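PDB 6I5S: bottromycin amidohydrolase from Streptomyces purpureus, which acts as a thiazoline-specific amidohydrolase with a two-zinc centre, serving as the gatekeeper of bottromycin biosynthesis. Local coordinates for residues T272-R277 with F360-A365; L343-D348 with L378-A383; V146-G151 with D186-P191. All blocks are in the same frame, centred on the assembly; numbering follows the deposited sequence.

Interaction 1: T272-R277 with F360-A365; sequences TLVAWR and FHKEIA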
loop_
_atom_site.group_PDB
_atom_site.type_symbol
_atom_site.label_atom_id
_atom_site.label_comp_id
_atom_site.label_asym_id
_atom_site.label_seq_id
_atom_site.Cartn_x
_atom_site.Cartn_y
_atom_site.Cartn_z
ATOM N N THR A 272 8.393 -0.249 -3.459
ATOM C CA THR A 272 8.019 -1.548 -2.902
ATOM C C THR A 272 9.242 -2.367 -2.523
ATOM O O THR A 272 9.416 -3.507 -2.937
ATOM C CB THR A 272 7.094 -2.356 -3.821
ATOM O OG1 THR A 272 7.766 -2.753 -5.005
ATOM C CG2 THR A 272 5.887 -1.556 -4.238
ATOM N N LEU A 273 10.038 -1.797 -1.612
ATOM C CA LEU A 273 11.286 -2.465 -1.227
ATOM C C LEU A 273 10.995 -3.774 -0.502
ATOM O O LEU A 273 11.730 -4.773 -0.664
ATOM C CB LEU A 273 12.129 -1.549 -0.350
ATOM C CG LEU A 273 12.572 -0.287 -1.086
ATOM C CD1 LEU A 273 13.158 0.713 -0.063
ATOM C CD2 LEU A 273 13.642 -0.562 -2.195
ATOM N N VAL A 274 9.937 -3.784 0.313
ATOM C CA VAL A 274 9.551 -5.007 1.042
ATOM C C VAL A 274 9.275 -6.160 0.094
ATOM O O VAL A 274 9.566 -7.323 0.421
ATOM C CB VAL A 274 8.344 -4.734 1.956
ATOM C CG1 VAL A 274 7.120 -4.242 1.166
ATOM C CG2 VAL A 274 8.003 -5.975 2.815
ATOM N N ALA A 275 8.715 -5.873 -1.083
ATOM C CA ALA A 275 8.458 -6.929 -2.074
ATOM C C ALA A 275 9.733 -7.403 -2.774
ATOM O O ALA A 275 9.918 -8.610 -2.997
ATOM C CB ALA A 275 7.420 -6.406 -3.108
ATOM N N TRP A 276 10.600 -6.477 -3.179
ATOM C CA TRP A 276 11.949 -6.864 -3.638
ATOM C C TRP A 276 12.640 -7.789 -2.634
ATOM O O TRP A 276 13.204 -8.821 -3.001
ATOM C CB TRP A 276 12.792 -5.616 -3.839
ATOM C CG TRP A 276 12.701 -4.899 -5.160
ATOM C CD1 TRP A 276 12.047 -3.706 -5.399
ATOM C CD2 TRP A 276 13.306 -5.292 -6.385
ATOM N NE1 TRP A 276 12.246 -3.318 -6.709
ATOM C CE2 TRP A 276 13.023 -4.268 -7.338
ATOM C CE3 TRP A 276 14.119 -6.376 -6.767
ATOM C CZ2 TRP A 276 13.497 -4.314 -8.656
ATOM C CZ3 TRP A 276 14.606 -6.407 -8.075
ATOM C CH2 TRP A 276 14.264 -5.385 -9.015
ATOM N N ARG A 277 12.632 -7.393 -1.364
ATOM C CA ARG A 277 13.264 -8.181 -0.302
ATOM C C ARG A 277 12.673 -9.581 -0.240
ATOM O O ARG A 277 13.381 -10.571 -0.166
ATOM C CB ARG A 277 13.058 -7.446 1.027
ATOM C CG ARG A 277 13.682 -8.088 2.298
ATOM C CD ARG A 277 15.209 -7.832 2.372
ATOM N NE ARG A 277 15.460 -6.399 2.441
ATOM C CZ ARG A 277 16.691 -5.879 2.314
ATOM N NH1 ARG A 277 16.869 -4.575 2.361
ATOM N NH2 ARG A 277 17.734 -6.659 2.100
ATOM N N PHE A 360 3.209 -3.191 5.398
ATOM C CA PHE A 360 3.265 -1.735 5.287
ATOM C C PHE A 360 4.364 -1.183 6.197
ATOM O O PHE A 360 5.173 -0.329 5.794
ATOM C CB PHE A 360 1.913 -1.121 5.638
ATOM C CG PHE A 360 1.864 0.352 5.445
ATOM C CD1 PHE A 360 1.742 0.845 4.171
ATOM C CD2 PHE A 360 2.044 1.232 6.492
ATOM C CE1 PHE A 360 1.725 2.217 3.928
ATOM C CE2 PHE A 360 2.001 2.612 6.266
ATOM C CZ PHE A 360 1.863 3.096 4.973
ATOM N N HIS A 361 4.377 -1.641 7.448
ATOM C CA HIS A 361 5.406 -1.222 8.393
ATOM C C HIS A 361 6.764 -1.809 8.052
ATOM O O HIS A 361 7.775 -1.187 8.376
ATOM C CB HIS A 361 4.895 -1.533 9.815
ATOM C CG HIS A 361 3.691 -0.713 10.122
ATOM N ND1 HIS A 361 3.795 0.630 10.428
ATOM C CD2 HIS A 361 2.374 -0.981 9.985
ATOM C CE1 HIS A 361 2.571 1.133 10.531
ATOM N NE2 HIS A 361 1.696 0.183 10.241
ATOM N N LYS A 362 6.817 -2.976 7.423
ATOM C CA LYS A 362 8.105 -3.450 6.900
ATOM C C LYS A 362 8.656 -2.524 5.831
ATOM O O LYS A 362 9.886 -2.325 5.745
ATOM C CB LYS A 362 7.991 -4.853 6.343
ATOM C CG LYS A 362 7.755 -5.941 7.373
ATOM C CD LYS A 362 8.090 -7.275 6.765
ATOM C CE LYS A 362 7.815 -8.397 7.700
ATOM N NZ LYS A 362 8.385 -9.692 7.200
ATOM N N GLU A 363 7.775 -1.925 5.023
ATOM C CA GLU A 363 8.252 -1.021 3.990
ATOM C C GLU A 363 8.706 0.293 4.605
ATOM O O GLU A 363 9.725 0.840 4.185
ATOM C CB GLU A 363 7.164 -0.773 2.950
ATOM C CG GLU A 363 7.609 0.175 1.783
ATOM C CD GLU A 363 8.669 -0.379 0.928
ATOM O OE1 GLU A 363 9.088 -1.529 1.202
ATOM O OE2 GLU A 363 9.134 0.350 -0.046
ATOM N N ILE A 364 8.006 0.788 5.645
ATOM C CA ILE A 364 8.550 1.919 6.409
ATOM C C ILE A 364 9.933 1.575 6.949
ATOM O O ILE A 364 10.863 2.389 6.878
ATOM C CB ILE A 364 7.595 2.330 7.542
ATOM C CG1 ILE A 364 6.367 3.038 6.893
ATOM C CG2 ILE A 364 8.277 3.259 8.559
ATOM C CD1 ILE A 364 5.261 3.284 7.863
ATOM N N ALA A 365 10.100 0.356 7.449
ATOM C CA ALA A 365 11.416 -0.044 7.974
ATOM C C ALA A 365 12.483 -0.079 6.868
ATOM O O ALA A 365 13.610 0.361 7.078
ATOM C CB ALA A 365 11.292 -1.405 8.665
HETATM O O HOH W 1 7.223 1.761 -1.410
#

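Interaction 2: L343-D348 with L378-A383; sequences LLVGTD and LKAATA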
loop_
_atom_site.group_PDB
_atom_site.type_symbol
_atom_site.label_atom_id
_atom_site.label_comp_id
_atom_site.label_asym_id
_atom_site.label_seq_id
_atom_site.Cartn_x
_atom_site.Cartn_y
_atom_site.Cartn_z
ATOM N N LEU A 343 8.334 10.019 -2.687
ATOM C CA LEU A 343 8.242 8.595 -2.406
ATOM C C LEU A 343 6.873 8.218 -1.831
ATOM O O LEU A 343 6.187 9.028 -1.216
ATOM C CB LEU A 343 9.312 8.169 -1.428
ATOM C CG LEU A 343 10.724 8.133 -1.983
ATOM C CD1 LEU A 343 11.693 7.797 -0.794
ATOM C CD2 LEU A 343 10.886 7.141 -3.045
ATOM N N LEU A 344 6.505 6.963 -2.059
ATOM C CA LEU A 344 5.262 6.360 -1.563
ATOM C C LEU A 344 5.617 5.050 -0.882
ATOM O O LEU A 344 6.648 4.415 -1.168
ATOM C CB LEU A 344 4.258 6.090 -2.734
ATOM C CG LEU A 344 3.891 7.307 -3.572
ATOM C CD1 LEU A 344 3.157 6.854 -4.858
ATOM C CD2 LEU A 344 2.961 8.207 -2.728
ATOM N N VAL A 345 4.740 4.623 0.015
ATOM C CA VAL A 345 4.925 3.398 0.780
ATOM C C VAL A 345 3.950 2.369 0.246
ATOM O O VAL A 345 2.747 2.442 0.550
ATOM C CB VAL A 345 4.706 3.624 2.275
ATOM C CG1 VAL A 345 4.985 2.378 2.985
ATOM C CG2 VAL A 345 5.533 4.767 2.812
ATOM N N GLY A 346 4.438 1.433 -0.568
ATOM C CA GLY A 346 3.601 0.376 -1.087
ATOM C C GLY A 346 4.300 -0.954 -0.889
ATOM O O GLY A 346 5.520 -1.011 -0.735
ATOM N N THR A 347 3.512 -2.039 -0.920
ATOM C CA THR A 347 4.010 -3.327 -0.455
ATOM C C THR A 347 3.974 -4.461 -1.462
ATOM O O THR A 347 4.719 -5.434 -1.280
ATOM C CB THR A 347 3.214 -3.801 0.766
ATOM O OG1 THR A 347 1.835 -4.007 0.425
ATOM C CG2 THR A 347 3.345 -2.791 1.886
ATOM N N ASP A 348 3.105 -4.399 -2.471
ATOM C CA ASP A 348 2.792 -5.579 -3.283
ATOM C C ASP A 348 2.298 -6.721 -2.403
ATOM O O ASP A 348 2.529 -7.898 -2.694
ATOM C CB ASP A 348 4.006 -6.006 -4.140
ATOM C CG ASP A 348 3.678 -6.209 -5.611
ATOM O OD1 ASP A 348 2.520 -6.178 -6.023
ATOM O OD2 ASP A 348 4.637 -6.395 -6.370
ATOM N N LEU A 378 6.712 9.484 7.040
ATOM C CA LEU A 378 5.314 9.776 7.345
ATOM C C LEU A 378 4.623 10.491 6.181
ATOM O O LEU A 378 3.472 10.180 5.836
ATOM C CB LEU A 378 5.197 10.617 8.609
ATOM C CG LEU A 378 3.747 10.882 9.079
ATOM C CD1 LEU A 378 2.971 9.588 9.342
ATOM C CD2 LEU A 378 3.703 11.794 10.286
ATOM N N LYS A 379 5.305 11.462 5.562
ATOM C CA LYS A 379 4.764 12.133 4.385
ATOM C C LYS A 379 4.490 11.145 3.253
ATOM O O LYS A 379 3.457 11.218 2.598
ATOM C CB LYS A 379 5.718 13.240 3.920
ATOM C CG LYS A 379 5.198 14.062 2.789
ATOM C CD LYS A 379 6.153 15.205 2.382
ATOM C CE LYS A 379 5.437 16.162 1.404
ATOM N NZ LYS A 379 6.299 17.278 0.946
ATOM N N ALA A 380 5.421 10.233 2.990
ATOM C CA ALA A 380 5.210 9.190 1.991
ATOM C C ALA A 380 4.020 8.281 2.313
ATOM O O ALA A 380 3.316 7.832 1.403
ATOM C CB ALA A 380 6.460 8.330 1.890
ATOM N N ALA A 381 3.766 8.027 3.601
ATOM C CA ALA A 381 2.719 7.118 4.040
ATOM C C ALA A 381 1.361 7.777 3.961
ATOM O O ALA A 381 0.330 7.093 3.935
ATOM C CB ALA A 381 3.006 6.665 5.501
ATOM N N THR A 382 1.332 9.110 3.893
ATOM C CA THR A 382 0.082 9.826 4.037
ATOM C C THR A 382 -0.100 10.919 2.986
ATOM O O THR A 382 -0.717 10.661 1.944
ATOM C CB THR A 382 -0.063 10.417 5.467
ATOM O OG1 THR A 382 1.003 11.336 5.792
ATOM C CG2 THR A 382 -0.093 9.322 6.510
ATOM N N ALA A 383 0.305 12.155 3.298
ATOM C CA ALA A 383 0.039 13.313 2.440
ATOM C C ALA A 383 0.399 13.089 0.962
ATOM O O ALA A 383 -0.349 13.482 0.077
ATOM C CB ALA A 383 0.809 14.520 2.977
HETATM O O HOH W 2 2.086 5.554 0.464
#

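Interaction 3: V146-G151 with D186-P191; sequences VVDGPG and DDVERP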
loop_
_atom_site.group_PDB
_atom_site.type_symbol
_atom_site.label_atom_id
_atom_site.label_comp_id
_atom_site.label_asym_id
_atom_site.label_seq_id
_atom_site.Cartn_x
_atom_site.Cartn_y
_atom_site.Cartn_z
ATOM N N VAL A 146 -5.173 -4.119 -15.736
ATOM C CA VAL A 146 -3.811 -3.750 -16.130
ATOM C C VAL A 146 -3.754 -3.871 -17.650
ATOM O O VAL A 146 -4.289 -4.825 -18.232
ATOM C CB VAL A 146 -2.703 -4.615 -15.485
ATOM C CG1 VAL A 146 -2.707 -4.472 -13.963
ATOM C CG2 VAL A 146 -2.812 -6.034 -15.911
ATOM N N VAL A 147 -3.084 -2.924 -18.299
ATOM C CA VAL A 147 -2.948 -2.871 -19.741
ATOM C C VAL A 147 -1.535 -3.339 -20.083
ATOM O O VAL A 147 -0.581 -2.929 -19.419
ATOM C CB VAL A 147 -3.172 -1.440 -20.261
ATOM C CG1 VAL A 147 -2.762 -1.303 -21.605
ATOM C CG2 VAL A 147 -4.730 -1.123 -20.058
ATOM N N ASP A 148 -1.429 -4.218 -21.063
ATOM C CA ASP A 148 -0.144 -4.725 -21.499
ATOM C C ASP A 148 -0.176 -4.917 -23.004
ATOM O O ASP A 148 -1.242 -4.913 -23.623
ATOM C CB ASP A 148 0.211 -6.053 -20.832
ATOM C CG ASP A 148 1.739 -6.284 -20.701
ATOM O OD1 ASP A 148 2.540 -5.448 -21.180
ATOM O OD2 ASP A 148 2.145 -7.340 -20.123
ATOM N N GLY A 149 1.018 -5.073 -23.600
ATOM C CA GLY A 149 1.115 -5.239 -25.044
ATOM C C GLY A 149 1.067 -6.699 -25.440
ATOM O O GLY A 149 1.033 -7.612 -24.609
ATOM N N PRO A 150 1.055 -6.962 -26.736
ATOM C CA PRO A 150 1.251 -8.342 -27.164
ATOM C C PRO A 150 2.628 -8.793 -26.693
ATOM O O PRO A 150 3.535 -7.993 -26.446
ATOM C CB PRO A 150 1.118 -8.280 -28.698
ATOM C CG PRO A 150 1.145 -6.862 -29.061
ATOM C CD PRO A 150 0.979 -6.004 -27.853
ATOM N N GLY A 151 2.765 -10.075 -26.491
ATOM C CA GLY A 151 4.008 -10.496 -25.884
ATOM C C GLY A 151 4.056 -10.254 -24.397
ATOM O O GLY A 151 5.102 -10.461 -23.783
ATOM N N ASP A 186 4.857 -4.088 -18.681
ATOM C CA ASP A 186 6.177 -3.900 -19.286
ATOM C C ASP A 186 6.187 -3.975 -20.790
ATOM O O ASP A 186 7.114 -3.440 -21.412
ATOM C CB ASP A 186 7.148 -4.950 -18.776
ATOM C CG ASP A 186 7.230 -4.947 -17.235
ATOM O OD1 ASP A 186 8.126 -4.294 -16.663
ATOM O OD2 ASP A 186 6.382 -5.575 -16.640
ATOM N N ASP A 187 5.238 -4.672 -21.394
ATOM C CA ASP A 187 5.319 -4.954 -22.829
ATOM C C ASP A 187 4.398 -4.068 -23.649
ATOM O O ASP A 187 4.214 -4.320 -24.850
ATOM C CB ASP A 187 5.027 -6.444 -23.081
ATOM C CG ASP A 187 6.188 -7.329 -22.683
ATOM O OD1 ASP A 187 7.229 -7.263 -23.342
ATOM O OD2 ASP A 187 6.104 -8.052 -21.674
ATOM N N VAL A 188 3.864 -2.995 -23.063
ATOM C CA VAL A 188 3.138 -2.023 -23.882
ATOM C C VAL A 188 4.093 -1.433 -24.903
ATOM O O VAL A 188 5.174 -0.949 -24.559
ATOM C CB VAL A 188 2.515 -0.922 -23.015
ATOM C CG1 VAL A 188 1.783 0.104 -23.939
ATOM C CG2 VAL A 188 1.494 -1.528 -22.070
ATOM N N GLU A 189 3.673 -1.434 -26.168
ATOM C CA GLU A 189 4.533 -0.924 -27.227
ATOM C C GLU A 189 4.624 0.602 -27.148
ATOM O O GLU A 189 3.693 1.279 -26.712
ATOM C CB GLU A 189 3.988 -1.357 -28.594
ATOM C CG GLU A 189 4.092 -2.846 -28.858
ATOM C CD GLU A 189 3.064 -3.395 -29.867
ATOM O OE1 GLU A 189 1.830 -3.122 -29.751
ATOM O OE2 GLU A 189 3.501 -4.129 -30.775
ATOM N N ARG A 190 5.733 1.158 -27.674
ATOM C CA ARG A 190 5.955 2.592 -27.515
ATOM C C ARG A 190 4.861 3.446 -28.157
ATOM O O ARG A 190 4.384 4.385 -27.501
ATOM C CB ARG A 190 7.329 2.984 -28.095
ATOM C CG ARG A 190 7.713 4.435 -27.777
ATOM C CD ARG A 190 8.727 5.043 -28.766
ATOM N NE ARG A 190 8.149 5.088 -30.117
ATOM C CZ ARG A 190 8.493 4.277 -31.117
ATOM N NH1 ARG A 190 9.445 3.355 -30.946
ATOM N NH2 ARG A 190 7.879 4.391 -32.298
ATOM N N PRO A 191 4.459 3.224 -29.410
ATOM C CA PRO A 191 3.391 4.064 -30.009
ATOM C C PRO A 191 2.059 3.957 -29.263
ATOM O O PRO A 191 1.262 4.920 -29.194
ATOM C CB PRO A 191 3.291 3.521 -31.442
ATOM C CG PRO A 191 4.324 2.586 -31.641
ATOM C CD PRO A 191 4.971 2.206 -30.352
HETATM O O HOH W 3 4.519 -8.429 -19.525
#

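Interaction 1: T272-R277 with F360-A365
The flat group here is the carboxylate of Glu363, met on the syn side of both oxygens by backbone N-H groups of Leu273 and Val274. Leu273 N gives a nearly straight bond to OE2 (2.8 Å), while Val274 N reaches OE1 at 2.6 Å along a more bent path. The two donors stand 25° and 20° out of the carboxylate plane, to the same side. Leu273 CB lies slightly to the other side, 3.4 Å from OE1, and Val274 CG1 packs beside that same oxygen. With CG anti to its backbone N, Glu363 heads off its helix, and the bend at chi2 swings CD toward Leu273. A water joins OE2 to Thr272 N. At the margin, Val274 CG2 touches Lys362 CB at 3.7 Å, while the lysine amine runs off to Asp458.

The short helix segments cross at 94°, and Glu363 of 360-365 meets the first turn of 273-277. Thr272 holds the N-cap position without a capping side-chain bond; its OG1 pairs with the zinc ligand His229. A buried carboxylate facing a helix N terminus is probably stabilised as an anion, and here its helix is joined to the residues that back the metal site.

Interaction 2: L343-D348 with L378-A383
Ala380 presses its methyl against the backbone of Leu343, CB lying 3.2 Å from the carbonyl O, and Ala380 CA makes a bent C-H...O contact with that same oxygen (3.4 Å, 122° at the hydrogen). Next along, Val345 points one branch at the helix. Its CG2, anti to the carbonyl carbon, reaches Ala380 CB at 3.8 Å and touches the Ala381 methyl at 4.1 Å. The small side chains let the extended backbone come close, with Leu344 CA and Ala380 CA 4.5 Å apart.

The polar link is a buried water, which accepts from Val345 N and donates to Ala380 O, at 2.8 Å to each. It sits beside the last turn of helix 374-381, where the chain leaves helical geometry at Thr382. That threonine turns its hydroxyl back, and OG1 donates to Leu378 O (2.7 Å) from above the carbonyl plane, tying the turn down.

Farther along the loop, Asp348 OD1 binds a zinc ion together with His94, His96 and the carboxylated lysine at position 183, the place of the metal-binding aspartate after the last barrel strand in amidohydrolases. Thr347 OG1 is held by Asp92 and Cys349. Backbone bonds from Val345 to Ala93 and from Ala381 to Val91 fasten both segments to strand 84-95, Leu344 bonds to Val269 of strand 268-270, and helices 358-369 and 383-388 pack against Val345 and Leu344.

Interaction 3: V146-G151 with D186-P191
Asp148 carries the hydrogen bonding between the two loops. Its CG lies anti to the backbone N, and OD1 offers its syn lone pair to Asp187 N at 2.8 Å, along a bent path (138° at the hydrogen). The same oxygen also takes a weak bond from Gly149 N, so one atom gathers an amide from each loop. A water then donates to OD2 of both Asp148 and Asp187, 2.7 Å to each.

In charge terms these two carboxylates are an awkward pair: their OD2 atoms stand 4.3 Å apart, with their planes turned 30° against each other. Besides the shared water, Asp187 OD2 has a salt bridge to Arg239 and Asp148 OD2 a bond to Ser152, which probably ease the repulsion. An alanine in place of Asp148 would probably leave Asp187 N without its acceptor across the contact and the bridging water held from one side, loosening the 186-191 loop.

Segment 146-151 contains strand 147-148, which pairs in parallel with strand 159-160, Asp148 bonding through its backbone to Thr159 and Val161. Segment 186-191 leads toward the two-zinc centre of the amidohydrolase barrel: it follows closely on the carboxylated lysine at position 183 that binds both metals, and Asp186 reaches back to the zinc ligand His210 as a second-shell partner.

Among the weaker contacts, Gly149 CA makes a C-H...O contact with Asp187 O at 3.2 Å; a side chain at this glycine would collide with that oxygen. The apolar meeting is between valines, Val188 CG2 to Val147 CG1 at 4.3 Å; the same Val188 methyl also lies against Val147 O. Toward solvent, the Pro150 ring crosses the Glu189 side chain at about a right angle, Pro150 CD resting 3.6 Å from Glu189 OE1.

From the N terminus, interaction 3 comes first. It closes the loop from strand 147-148 through helix 164-177 and the carboxylated lysine to the start of helix 190-203, finishing before either other contact opens. Interaction 1 then opens at helix 273-280, and interaction 2 opens at 343-348, before helix 358-369 closes interaction 1; helix 374-381 closes interaction 2 last. These two therefore cross, and they touch: Phe360 CE1 meets Val345 CG1 at 3.4 Å. Together they tie helices 273-280, 358-369 and 374-381 to the loop bearing Asp348. Interaction 3 is centred about 27 Å from both centres, without touching either, and joins strand 147-148 to the loop leading into helix 190-203.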